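Oxidoreductase (Listeria innocua, PDB 3E18) binds NAD and is probably a dehydrogenase of the GFO/IDH/MocA family, with substrate and reaction not established. Local coordinates at residues 71-74 and 80-83; 97-102 and 106-111; 91-96 and 305-310. All coordinates share one frame; numbering follows the deposited sequence.

Contact 1: residues 71-74 and 80-83. With NAD (nicotinamide-adenine-dinucleotide), chain E.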
loop_
_atom_site.group_PDB
_atom_site.type_symbol
_atom_site.label_atom_id
_atom_site.label_comp_id
_atom_site.label_asym_id
_atom_site.label_seq_id
_atom_site.Cartn_x
_atom_site.Cartn_y
_atom_site.Cartn_z
ATOM N N ILE A 71 11.601 -4.736 -33.527
ATOM C CA ILE A 71 10.769 -5.911 -33.210
ATOM C C ILE A 71 9.566 -5.547 -32.352
ATOM O O ILE A 71 9.696 -5.215 -31.179
ATOM C CB ILE A 71 11.597 -7.059 -32.583
ATOM C CG1 ILE A 71 12.634 -7.530 -33.605
ATOM C CG2 ILE A 71 10.717 -8.266 -32.180
ATOM C CD1 ILE A 71 13.827 -8.135 -32.979
ATOM N N ALA A 72 8.389 -5.599 -32.963
ATOM C CA ALA A 72 7.158 -5.295 -32.245
ATOM C C ALA A 72 6.142 -6.433 -32.401
ATOM O O ALA A 72 4.963 -6.218 -32.725
ATOM C CB ALA A 72 6.584 -3.970 -32.724
ATOM N N THR A 73 6.617 -7.650 -32.162
ATOM C CA THR A 73 5.794 -8.859 -32.207
ATOM C C THR A 73 5.414 -9.243 -30.764
ATOM O O THR A 73 5.960 -8.656 -29.826
ATOM C CB THR A 73 6.569 -10.004 -32.875
ATOM O OG1 THR A 73 7.730 -10.308 -32.086
ATOM C CG2 THR A 73 6.990 -9.629 -34.278
ATOM N N PRO A 74 4.466 -10.198 -30.572
ATOM C CA PRO A 74 4.224 -10.716 -29.213
ATOM C C PRO A 74 5.489 -11.226 -28.499
ATOM O O PRO A 74 6.480 -11.570 -29.139
ATOM C CB PRO A 74 3.215 -11.841 -29.439
ATOM C CG PRO A 74 2.461 -11.411 -30.659
ATOM C CD PRO A 74 3.512 -10.778 -31.542
ATOM N N GLU A 80 14.127 -14.946 -30.668
ATOM C CA GLU A 80 14.542 -15.593 -31.921
ATOM C C GLU A 80 14.748 -14.570 -33.037
ATOM O O GLU A 80 15.745 -14.632 -33.759
ATOM C CB GLU A 80 13.533 -16.672 -32.363
ATOM C CG GLU A 80 13.915 -17.419 -33.654
ATOM C CD GLU A 80 12.919 -18.511 -34.042
ATOM O OE1 GLU A 80 12.825 -19.540 -33.330
ATOM O OE2 GLU A 80 12.238 -18.339 -35.077
ATOM N N LEU A 81 13.802 -13.639 -33.167
ATOM C CA LEU A 81 13.881 -12.585 -34.179
ATOM C C LEU A 81 15.057 -11.642 -33.949
ATOM O O LEU A 81 15.694 -11.217 -34.908
ATOM C CB LEU A 81 12.569 -11.800 -34.259
ATOM C CG LEU A 81 11.313 -12.628 -34.552
ATOM C CD1 LEU A 81 10.044 -11.768 -34.502
ATOM C CD2 LEU A 81 11.396 -13.374 -35.865
ATOM N N ALA A 82 15.341 -11.325 -32.684
ATOM C CA ALA A 82 16.481 -10.472 -32.334
ATOM C C ALA A 82 17.809 -11.143 -32.631
ATOM O O ALA A 82 18.667 -10.537 -33.256
ATOM C CB ALA A 82 16.426 -10.025 -30.869
ATOM N N ILE A 83 17.977 -12.385 -32.182
ATOM C CA ILE A 83 19.231 -13.112 -32.425
ATOM C C ILE A 83 19.439 -13.308 -33.936
ATOM O O ILE A 83 20.523 -13.067 -34.437
ATOM C CB ILE A 83 19.289 -14.445 -31.633
ATOM C CG1 ILE A 83 19.411 -14.150 -30.131
ATOM C CG2 ILE A 83 20.434 -15.354 -32.146
ATOM C CD1 ILE A 83 19.301 -15.374 -29.229
HETATM P PA NAD E . -0.302 -6.743 -31.753
HETATM O O1A NAD E . -1.198 -5.580 -31.941
HETATM O O2A NAD E . -1.006 -8.021 -31.552
HETATM O O5B NAD E . 0.722 -6.850 -32.986
HETATM C C5B NAD E . 1.740 -7.821 -33.077
HETATM C C4B NAD E . 2.003 -8.058 -34.561
HETATM O O4B NAD E . 3.105 -8.928 -34.746
HETATM C C3B NAD E . 0.799 -8.710 -35.234
HETATM O O3B NAD E . 0.435 -7.948 -36.360
HETATM C C2B NAD E . 1.304 -10.079 -35.641
HETATM O O2B NAD E . 0.724 -10.541 -36.840
HETATM C C1B NAD E . 2.798 -9.848 -35.773
HETATM N N9A NAD E . 3.599 -11.070 -35.602
HETATM C C8A NAD E . 3.364 -12.117 -34.743
HETATM N N7A NAD E . 4.354 -13.029 -34.897
HETATM C C5A NAD E . 5.209 -12.575 -35.844
HETATM C C6A NAD E . 6.370 -13.107 -36.393
HETATM N N6A NAD E . 6.911 -14.196 -35.849
HETATM N N1A NAD E . 7.046 -12.397 -37.374
HETATM C C2A NAD E . 6.575 -11.175 -37.811
HETATM N N3A NAD E . 5.421 -10.655 -37.263
HETATM C C4A NAD E . 4.747 -11.344 -36.297
HETATM O O3 NAD E . 0.672 -6.454 -30.490
HETATM P PN NAD E . 1.073 -5.005 -29.960
HETATM O O1N NAD E . 0.086 -4.554 -28.942
HETATM O O2N NAD E . 1.446 -4.118 -31.085
HETATM O O5D NAD E . 2.432 -5.348 -29.117
HETATM C C5D NAD E . 3.581 -5.911 -29.710
HETATM C C4D NAD E . 4.805 -5.675 -28.797
HETATM O O4D NAD E . 4.885 -4.305 -28.445
HETATM C C3D NAD E . 4.729 -6.431 -27.482
HETATM O O3D NAD E . 6.040 -6.800 -27.079
HETATM C C2D NAD E . 4.204 -5.422 -26.482
HETATM O O2D NAD E . 4.715 -5.696 -25.198
HETATM C C1D NAD E . 4.774 -4.123 -27.035
HETATM N N1N NAD E . 4.014 -2.889 -26.698
HETATM C C2N NAD E . 4.713 -1.888 -26.084
HETATM C C3N NAD E . 4.112 -0.686 -25.728
HETATM C C7N NAD E . 4.983 0.445 -25.275
HETATM O O7N NAD E . 4.385 1.586 -24.720
HETATM N N7N NAD E . 6.310 0.368 -25.413
HETATM C C4N NAD E . 2.760 -0.480 -26.036
HETATM C C5N NAD E . 2.048 -1.496 -26.679
HETATM C C6N NAD E . 2.689 -2.695 -27.014
#
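The side chain of I71 lies end-on against the backbone of helix 78-87, its CD1 resting over the peptide link between L81 and A82. The evidence is in the distances: CD1 of I71 is 3.5 Å from A82 N and 3.8 Å from L81 C, closer than it comes to the CB atom of L81. CG1 stands anti to the carbonyl carbon (chi1 -63°), and the extended chi2 of 154° carries CD1 onward to the helix. From the helix, L81 reaches back to T73, the two side chains meeting tip to tip; L81 CD1 is 3.7 Å from T73 CG2 and equally near OG1. That hydroxyl is not left to a purely apolar neighbour, since it is hydrogen-bonded to S77 OG.

The same T73 methyl also meets the cofactor: CG2 sits above one face of the adenine, 3.5 Å from NAD C4A, and P74 CD approaches the same face at 3.5 Å from NAD C8A. A72 O lies 3.3 Å from NAD C5D, while T73 O accepts a hydrogen bond from H78 NE2. One short loop is therefore backed by the helix and presents a methyl, a proline ring methylene and carbonyl groups to NAD. Such a turn, leaving the carboxyl end of parallel strand 68-71 and leading into the next helix, is characteristic of the dinucleotide-binding Rossmann fold.

Contact 2: residues 97-102 and 106-111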
loop_
_atom_site.group_PDB
_atom_site.type_symbol
_atom_site.label_atom_id
_atom_site.label_comp_id
_atom_site.label_asym_id
_atom_site.label_seq_id
_atom_site.Cartn_x
_atom_site.Cartn_y
_atom_site.Cartn_z
ATOM N N PRO A 97 8.263 -6.326 -22.946
ATOM C CA PRO A 97 9.434 -6.759 -22.182
ATOM C C PRO A 97 10.318 -7.417 -23.241
ATOM O O PRO A 97 9.788 -8.040 -24.171
ATOM C CB PRO A 97 8.863 -7.790 -21.200
ATOM C CG PRO A 97 7.627 -8.287 -21.819
ATOM C CD PRO A 97 7.071 -7.136 -22.626
ATOM N N VAL A 98 11.630 -7.214 -23.180
ATOM C CA VAL A 98 12.435 -7.650 -24.310
ATOM C C VAL A 98 12.401 -9.154 -24.456
ATOM O O VAL A 98 12.268 -9.658 -25.562
ATOM C CB VAL A 98 13.874 -7.129 -24.303
ATOM C CG1 VAL A 98 13.858 -5.657 -24.611
ATOM C CG2 VAL A 98 14.579 -7.431 -22.985
ATOM N N THR A 99 12.489 -9.861 -23.330
ATOM C CA THR A 99 12.400 -11.309 -23.306
ATOM C C THR A 99 11.590 -11.740 -22.092
ATOM O O THR A 99 11.317 -10.936 -21.188
ATOM C CB THR A 99 13.768 -11.966 -23.218
ATOM O OG1 THR A 99 14.479 -11.443 -22.084
ATOM C CG2 THR A 99 14.575 -11.760 -24.494
ATOM N N MET A 100 11.208 -13.009 -22.072
ATOM C CA MET A 100 10.411 -13.540 -20.977
ATOM C C MET A 100 11.264 -14.070 -19.815
ATOM O O MET A 100 10.745 -14.336 -18.733
ATOM C CB MET A 100 9.410 -14.569 -21.501
ATOM C CG MET A 100 8.291 -13.907 -22.321
ATOM S SD MET A 100 7.309 -15.033 -23.310
ATOM C CE MET A 100 8.461 -16.366 -23.637
ATOM N N THR A 101 12.572 -14.211 -20.027
ATOM C CA THR A 101 13.468 -14.548 -18.913
ATOM C C THR A 101 14.703 -13.669 -18.947
ATOM O O THR A 101 15.079 -13.149 -19.998
ATOM C CB THR A 101 13.934 -16.034 -18.905
ATOM O OG1 THR A 101 14.907 -16.241 -19.934
ATOM C CG2 THR A 101 12.777 -17.004 -19.082
ATOM N N SER A 102 15.365 -13.532 -17.806
ATOM C CA SER A 102 16.562 -12.727 -17.756
ATOM C C SER A 102 17.701 -13.416 -18.516
ATOM O O SER A 102 18.513 -12.743 -19.166
ATOM C CB SER A 102 16.958 -12.429 -16.310
ATOM O OG SER A 102 17.328 -13.609 -15.625
ATOM N N LEU A 106 20.437 -12.183 -21.652
ATOM C CA LEU A 106 21.882 -12.372 -21.527
ATOM C C LEU A 106 22.429 -13.043 -22.803
ATOM O O LEU A 106 23.504 -12.673 -23.288
ATOM C CB LEU A 106 22.183 -13.224 -20.298
ATOM C CG LEU A 106 23.103 -12.792 -19.164
ATOM C CD1 LEU A 106 23.020 -11.292 -18.854
ATOM C CD2 LEU A 106 22.752 -13.605 -17.936
ATOM N N ALA A 107 21.664 -13.989 -23.355
ATOM C CA ALA A 107 21.996 -14.610 -24.641
ATOM C C ALA A 107 22.058 -13.603 -25.787
ATOM O O ALA A 107 23.010 -13.621 -26.568
ATOM C CB ALA A 107 21.039 -15.737 -24.965
ATOM N N ILE A 108 21.037 -12.745 -25.890
ATOM C CA ILE A 108 21.000 -11.687 -26.889
ATOM C C ILE A 108 22.167 -10.709 -26.752
ATOM O O ILE A 108 22.816 -10.382 -27.747
ATOM C CB ILE A 108 19.681 -10.919 -26.835
ATOM C CG1 ILE A 108 18.533 -11.844 -27.235
ATOM C CG2 ILE A 108 19.738 -9.696 -27.750
ATOM C CD1 ILE A 108 17.162 -11.183 -27.119
ATOM N N MET A 109 22.436 -10.283 -25.517
ATOM C CA MET A 109 23.574 -9.422 -25.195
ATOM C C MET A 109 24.908 -10.017 -25.664
ATOM O O MET A 109 25.741 -9.308 -26.255
ATOM C CB MET A 109 23.616 -9.115 -23.682
ATOM C CG MET A 109 22.567 -8.077 -23.192
ATOM S SD MET A 109 22.365 -7.965 -21.379
ATOM C CE MET A 109 24.003 -7.474 -20.856
ATOM N N ASP A 110 25.087 -11.313 -25.406
ATOM C CA ASP A 110 26.254 -12.068 -25.870
ATOM C C ASP A 110 26.398 -12.050 -27.393
ATOM O O ASP A 110 27.463 -11.749 -27.903
ATOM C CB ASP A 110 26.184 -13.514 -25.378
ATOM C CG ASP A 110 26.525 -13.657 -23.901
ATOM O OD1 ASP A 110 27.139 -12.737 -23.315
ATOM O OD2 ASP A 110 26.171 -14.708 -23.335
ATOM N N VAL A 111 25.317 -12.360 -28.099
ATOM C CA VAL A 111 25.313 -12.329 -29.560
ATOM C C VAL A 111 25.643 -10.922 -30.085
ATOM O O VAL A 111 26.504 -10.788 -30.939
ATOM C CB VAL A 111 23.981 -12.869 -30.160
ATOM C CG1 VAL A 111 23.950 -12.703 -31.682
ATOM C CG2 VAL A 111 23.778 -14.345 -29.785
#
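With chi1 of 55°, T99 holds OG1 between its backbone N and carbonyl carbon and sends CG2 out beside the N, toward the helix; I108 meets it with CG1 anti to the carbonyl carbon and an extended chi2 of 176°. The two side chains touch tip to tip through T99 CG2 and I108 CD1, 3.7 Å apart, a methyl-to-methyl contact in a buried place. The two branches of T99 thus serve different ends. Its OG1 donates to T101 O over 2.8 Å, coming in well tilted from that carbonyl's plane, so the hydroxyl braces the bend of its own loop and its rotation is fixed while the methyl does the packing.

T101 is the N-cap of the following helix: its OG1 accepts from D104 N, a backbone amide of the first turn. The segments belong to a strand-loop-helix unit of the Rossmann fold, in which strand 91-95 leads through this loop into helix 102-115. The second link across the contact is an i to i+4 backbone bond of that helix, L106 N to S102 O, 3.2 Å long with an N-H...O angle of 156°. Here the donor lies nearer the carbonyl plane than the T99 hydroxyl does in its own bond. The repeat continues with D110 N to L106 O at 3.0 Å. Next to S102 O the CB of L106 passes at 3.9 Å. Helix 325-344 flanks this first turn, with Y329 touching both S102 and L106 and E336 OE1 hydrogen-bonded to the S102 hydroxyl. I108 also touches A82, I83 and L86 of helix 78-87 and F119 of strand 119-122.

Contact 3: residues 91-96 and 305-310; sequences HVVCEK and PSFYNN. With NAD (nicotinamide-adenine-dinucleotide), chain E.
V93 projects from strand 91-95 onto two aromatic rings of helix 307-315, joining the parallel sheet of the Rossmann domain to a helix more than 200 residues later. With CG1 anti to the backbone N (chi1 180°), that methyl meets F307 at the ring edge, 3.7 Å from CE2. CG2 approaches Y308 obliquely and less closely, 4.2 Å from its CE2. Y308 in turn sends its OH to H20 ND1, and F307 stacks edge-to-face on H122.

Farther along this segment, E95 and K96 begin the Glu-Lys-Pro sequence familiar in the GFO/IDH/MocA family. E95 can be followed outward along the nicotinamide ribose. Its CB lies 3.5 Å from NAD O4D, and CG is as near, at 3.4 Å. The chain then bends at chi2 (-60°), which brings CD alongside the carboxamide nitrogen, 3.5 Å from NAD N7N. OE1 accepts from NAD N7N over 2.9 Å in a nearly straight bond (163°), and also from K96 N, so two N-H groups grip it. OE2 is held by H20 NE2 and H122 ND1, which fixes the plane of the carboxylate; H20 thereby links the cofactor site to Y308. The backbone carbonyl O of K96 receives the ribose hydroxyl NAD O2D at 2.6 Å.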
loop_
_atom_site.group_PDB
_atom_site.type_symbol
_atom_site.label_atom_id
_atom_site.label_comp_id
_atom_site.label_asym_id
_atom_site.label_seq_id
_atom_site.Cartn_x
_atom_site.Cartn_y
_atom_site.Cartn_z
ATOM N N HIS A 91 21.418 -4.065 -36.464
ATOM C CA HIS A 91 21.130 -3.533 -35.134
ATOM C C HIS A 91 19.653 -3.792 -34.813
ATOM O O HIS A 91 18.824 -3.989 -35.720
ATOM C CB HIS A 91 21.423 -2.029 -35.059
ATOM C CG HIS A 91 22.821 -1.649 -35.458
ATOM N ND1 HIS A 91 23.917 -1.863 -34.646
ATOM C CD2 HIS A 91 23.294 -1.038 -36.569
ATOM C CE1 HIS A 91 25.006 -1.410 -35.247
ATOM N NE2 HIS A 91 24.655 -0.909 -36.418
ATOM N N VAL A 92 19.312 -3.805 -33.525
ATOM C CA VAL A 92 17.962 -4.204 -33.112
ATOM C C VAL A 92 17.377 -3.258 -32.081
ATOM O O VAL A 92 18.027 -2.947 -31.079
ATOM C CB VAL A 92 17.948 -5.649 -32.519
ATOM C CG1 VAL A 92 16.599 -5.983 -31.903
ATOM C CG2 VAL A 92 18.316 -6.678 -33.571
ATOM N N VAL A 93 16.156 -2.792 -32.347
ATOM C CA VAL A 93 15.326 -2.208 -31.307
ATOM C C VAL A 93 14.219 -3.221 -31.011
ATOM O O VAL A 93 13.524 -3.693 -31.917
ATOM C CB VAL A 93 14.713 -0.820 -31.688
ATOM C CG1 VAL A 93 13.851 -0.280 -30.527
ATOM C CG2 VAL A 93 15.798 0.192 -32.011
ATOM N N CYS A 94 14.074 -3.564 -29.736
ATOM C CA CYS A 94 13.073 -4.530 -29.330
ATOM C C CYS A 94 12.090 -3.921 -28.337
ATOM O O CYS A 94 12.479 -3.313 -27.349
ATOM C CB CYS A 94 13.741 -5.760 -28.729
ATOM S SG CYS A 94 12.633 -7.123 -28.390
ATOM N N GLU A 95 10.805 -4.097 -28.611
ATOM C CA GLU A 95 9.771 -3.722 -27.664
ATOM C C GLU A 95 9.849 -4.431 -26.309
ATOM O O GLU A 95 10.345 -5.551 -26.209
ATOM C CB GLU A 95 8.394 -3.940 -28.275
ATOM C CG GLU A 95 7.850 -2.703 -28.961
ATOM C CD GLU A 95 7.688 -1.498 -28.015
ATOM O OE1 GLU A 95 7.843 -1.624 -26.777
ATOM O OE2 GLU A 95 7.422 -0.400 -28.523
ATOM N N LYS A 96 9.375 -3.730 -25.276
ATOM C CA LYS A 96 9.226 -4.256 -23.915
ATOM C C LYS A 96 8.140 -5.336 -23.858
ATOM O O LYS A 96 7.200 -5.308 -24.667
ATOM C CB LYS A 96 8.881 -3.107 -22.946
ATOM C CG LYS A 96 7.553 -2.374 -23.240
ATOM C CD LYS A 96 6.477 -2.636 -22.172
ATOM C CE LYS A 96 5.473 -3.735 -22.500
ATOM N NZ LYS A 96 4.207 -3.256 -23.125
ATOM N N PRO A 305 18.516 13.111 -25.722
ATOM C CA PRO A 305 17.465 13.367 -26.707
ATOM C C PRO A 305 16.381 12.308 -26.629
ATOM O O PRO A 305 16.365 11.533 -25.674
ATOM C CB PRO A 305 18.218 13.260 -28.041
ATOM C CG PRO A 305 19.292 12.273 -27.775
ATOM C CD PRO A 305 19.672 12.419 -26.322
ATOM N N SER A 306 15.489 12.278 -27.618
ATOM C CA SER A 306 14.459 11.259 -27.729
ATOM C C SER A 306 15.100 9.871 -27.812
ATOM O O SER A 306 16.298 9.752 -28.078
ATOM C CB SER A 306 13.589 11.510 -28.968
ATOM O OG SER A 306 14.256 11.127 -30.179
ATOM N N PHE A 307 14.306 8.834 -27.553
ATOM C CA PHE A 307 14.789 7.451 -27.635
ATOM C C PHE A 307 15.478 7.156 -28.979
ATOM O O PHE A 307 16.617 6.701 -29.022
ATOM C CB PHE A 307 13.636 6.463 -27.398
ATOM C CG PHE A 307 14.027 5.031 -27.606
ATOM C CD1 PHE A 307 14.585 4.305 -26.562
ATOM C CD2 PHE A 307 13.868 4.416 -28.849
ATOM C CE1 PHE A 307 14.954 2.990 -26.753
ATOM C CE2 PHE A 307 14.249 3.099 -29.053
ATOM C CZ PHE A 307 14.787 2.383 -28.005
ATOM N N TYR A 308 14.786 7.439 -30.072
ATOM C CA TYR A 308 15.307 7.114 -31.392
ATOM C C TYR A 308 16.494 7.961 -31.829
ATOM O O TYR A 308 17.338 7.468 -32.571
ATOM C CB TYR A 308 14.189 7.159 -32.437
ATOM C CG TYR A 308 13.494 5.834 -32.636
ATOM C CD1 TYR A 308 12.147 5.678 -32.320
ATOM C CD2 TYR A 308 14.188 4.728 -33.144
ATOM C CE1 TYR A 308 11.503 4.465 -32.515
ATOM C CE2 TYR A 308 13.553 3.519 -33.345
ATOM C CZ TYR A 308 12.208 3.395 -33.035
ATOM O OH TYR A 308 11.574 2.196 -33.232
ATOM N N ASN A 309 16.593 9.205 -31.348
ATOM C CA ASN A 309 17.777 10.016 -31.629
ATOM C C ASN A 309 18.955 9.527 -30.820
ATOM O O ASN A 309 20.098 9.552 -31.283
ATOM C CB ASN A 309 17.532 11.504 -31.368
ATOM C CG ASN A 309 16.764 12.167 -32.494
ATOM O OD1 ASN A 309 16.871 11.771 -33.654
ATOM N ND2 ASN A 309 15.986 13.182 -32.157
ATOM N N ASN A 310 18.671 9.059 -29.617
ATOM C CA ASN A 310 19.719 8.432 -28.818
ATOM C C ASN A 310 20.235 7.119 -29.442
ATOM O O ASN A 310 21.439 6.851 -29.420
ATOM C CB ASN A 310 19.233 8.170 -27.405
ATOM C CG ASN A 310 20.281 7.483 -26.567
ATOM O OD1 ASN A 310 20.054 6.405 -26.021
ATOM N ND2 ASN A 310 21.452 8.074 -26.514
HETATM P PA NAD E . -0.302 -6.743 -31.753
HETATM O O1A NAD E . -1.198 -5.580 -31.941
HETATM O O2A NAD E . -1.006 -8.021 -31.552
HETATM O O5B NAD E . 0.722 -6.850 -32.986
HETATM C C5B NAD E . 1.740 -7.821 -33.077
HETATM C C4B NAD E . 2.003 -8.058 -34.561
HETATM O O4B NAD E . 3.105 -8.928 -34.746
HETATM C C3B NAD E . 0.799 -8.710 -35.234
HETATM O O3B NAD E . 0.435 -7.948 -36.360
HETATM C C2B NAD E . 1.304 -10.079 -35.641
HETATM O O2B NAD E . 0.724 -10.541 -36.840
HETATM C C1B NAD E . 2.798 -9.848 -35.773
HETATM N N9A NAD E . 3.599 -11.070 -35.602
HETATM C C8A NAD E . 3.364 -12.117 -34.743
HETATM N N7A NAD E . 4.354 -13.029 -34.897
HETATM C C5A NAD E . 5.209 -12.575 -35.844
HETATM C C6A NAD E . 6.370 -13.107 -36.393
HETATM N N6A NAD E . 6.911 -14.196 -35.849
HETATM N N1A NAD E . 7.046 -12.397 -37.374
HETATM C C2A NAD E . 6.575 -11.175 -37.811
HETATM N N3A NAD E . 5.421 -10.655 -37.263
HETATM C C4A NAD E . 4.747 -11.344 -36.297
HETATM O O3 NAD E . 0.672 -6.454 -30.490
HETATM P PN NAD E . 1.073 -5.005 -29.960
HETATM O O1N NAD E . 0.086 -4.554 -28.942
HETATM O O2N NAD E . 1.446 -4.118 -31.085
HETATM O O5D NAD E . 2.432 -5.348 -29.117
HETATM C C5D NAD E . 3.581 -5.911 -29.710
HETATM C C4D NAD E . 4.805 -5.675 -28.797
HETATM O O4D NAD E . 4.885 -4.305 -28.445
HETATM C C3D NAD E . 4.729 -6.431 -27.482
HETATM O O3D NAD E . 6.040 -6.800 -27.079
HETATM C C2D NAD E . 4.204 -5.422 -26.482
HETATM O O2D NAD E . 4.715 -5.696 -25.198
HETATM C C1D NAD E . 4.774 -4.123 -27.035
HETATM N N1N NAD E . 4.014 -2.889 -26.698
HETATM C C2N NAD E . 4.713 -1.888 -26.084
HETATM C C3N NAD E . 4.112 -0.686 -25.728
HETATM C C7N NAD E . 4.983 0.445 -25.275
HETATM O O7N NAD E . 4.385 1.586 -24.720
HETATM N N7N NAD E . 6.310 0.368 -25.413
HETATM C C4N NAD E . 2.760 -0.480 -26.036
HETATM C C5N NAD E . 2.048 -1.496 -26.679
HETATM C C6N NAD E . 2.689 -2.695 -27.014
#

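From the N terminus, strand 68-71 runs into the loop of contact 1, which closes a short turn onto helix 78-87. The chain then returns as strand 91-95, whose backbone pairs with I71: the distances I71 N to V93 O, 2.7 Å, and I71 O to E95 N, 3.0 Å, are consistent with parallel-strand hydrogen bonds between contacts 1 and 3. Contact 2 follows directly, closing the next loop onto helix 102-115, and sits within the long excursion that contact 3 completes at 305-310. Helices 78-87 and 102-115 pack together where I83 CG1 meets I108 CG1 at 3.8 Å. Contacts 1 and 3 both border NAD.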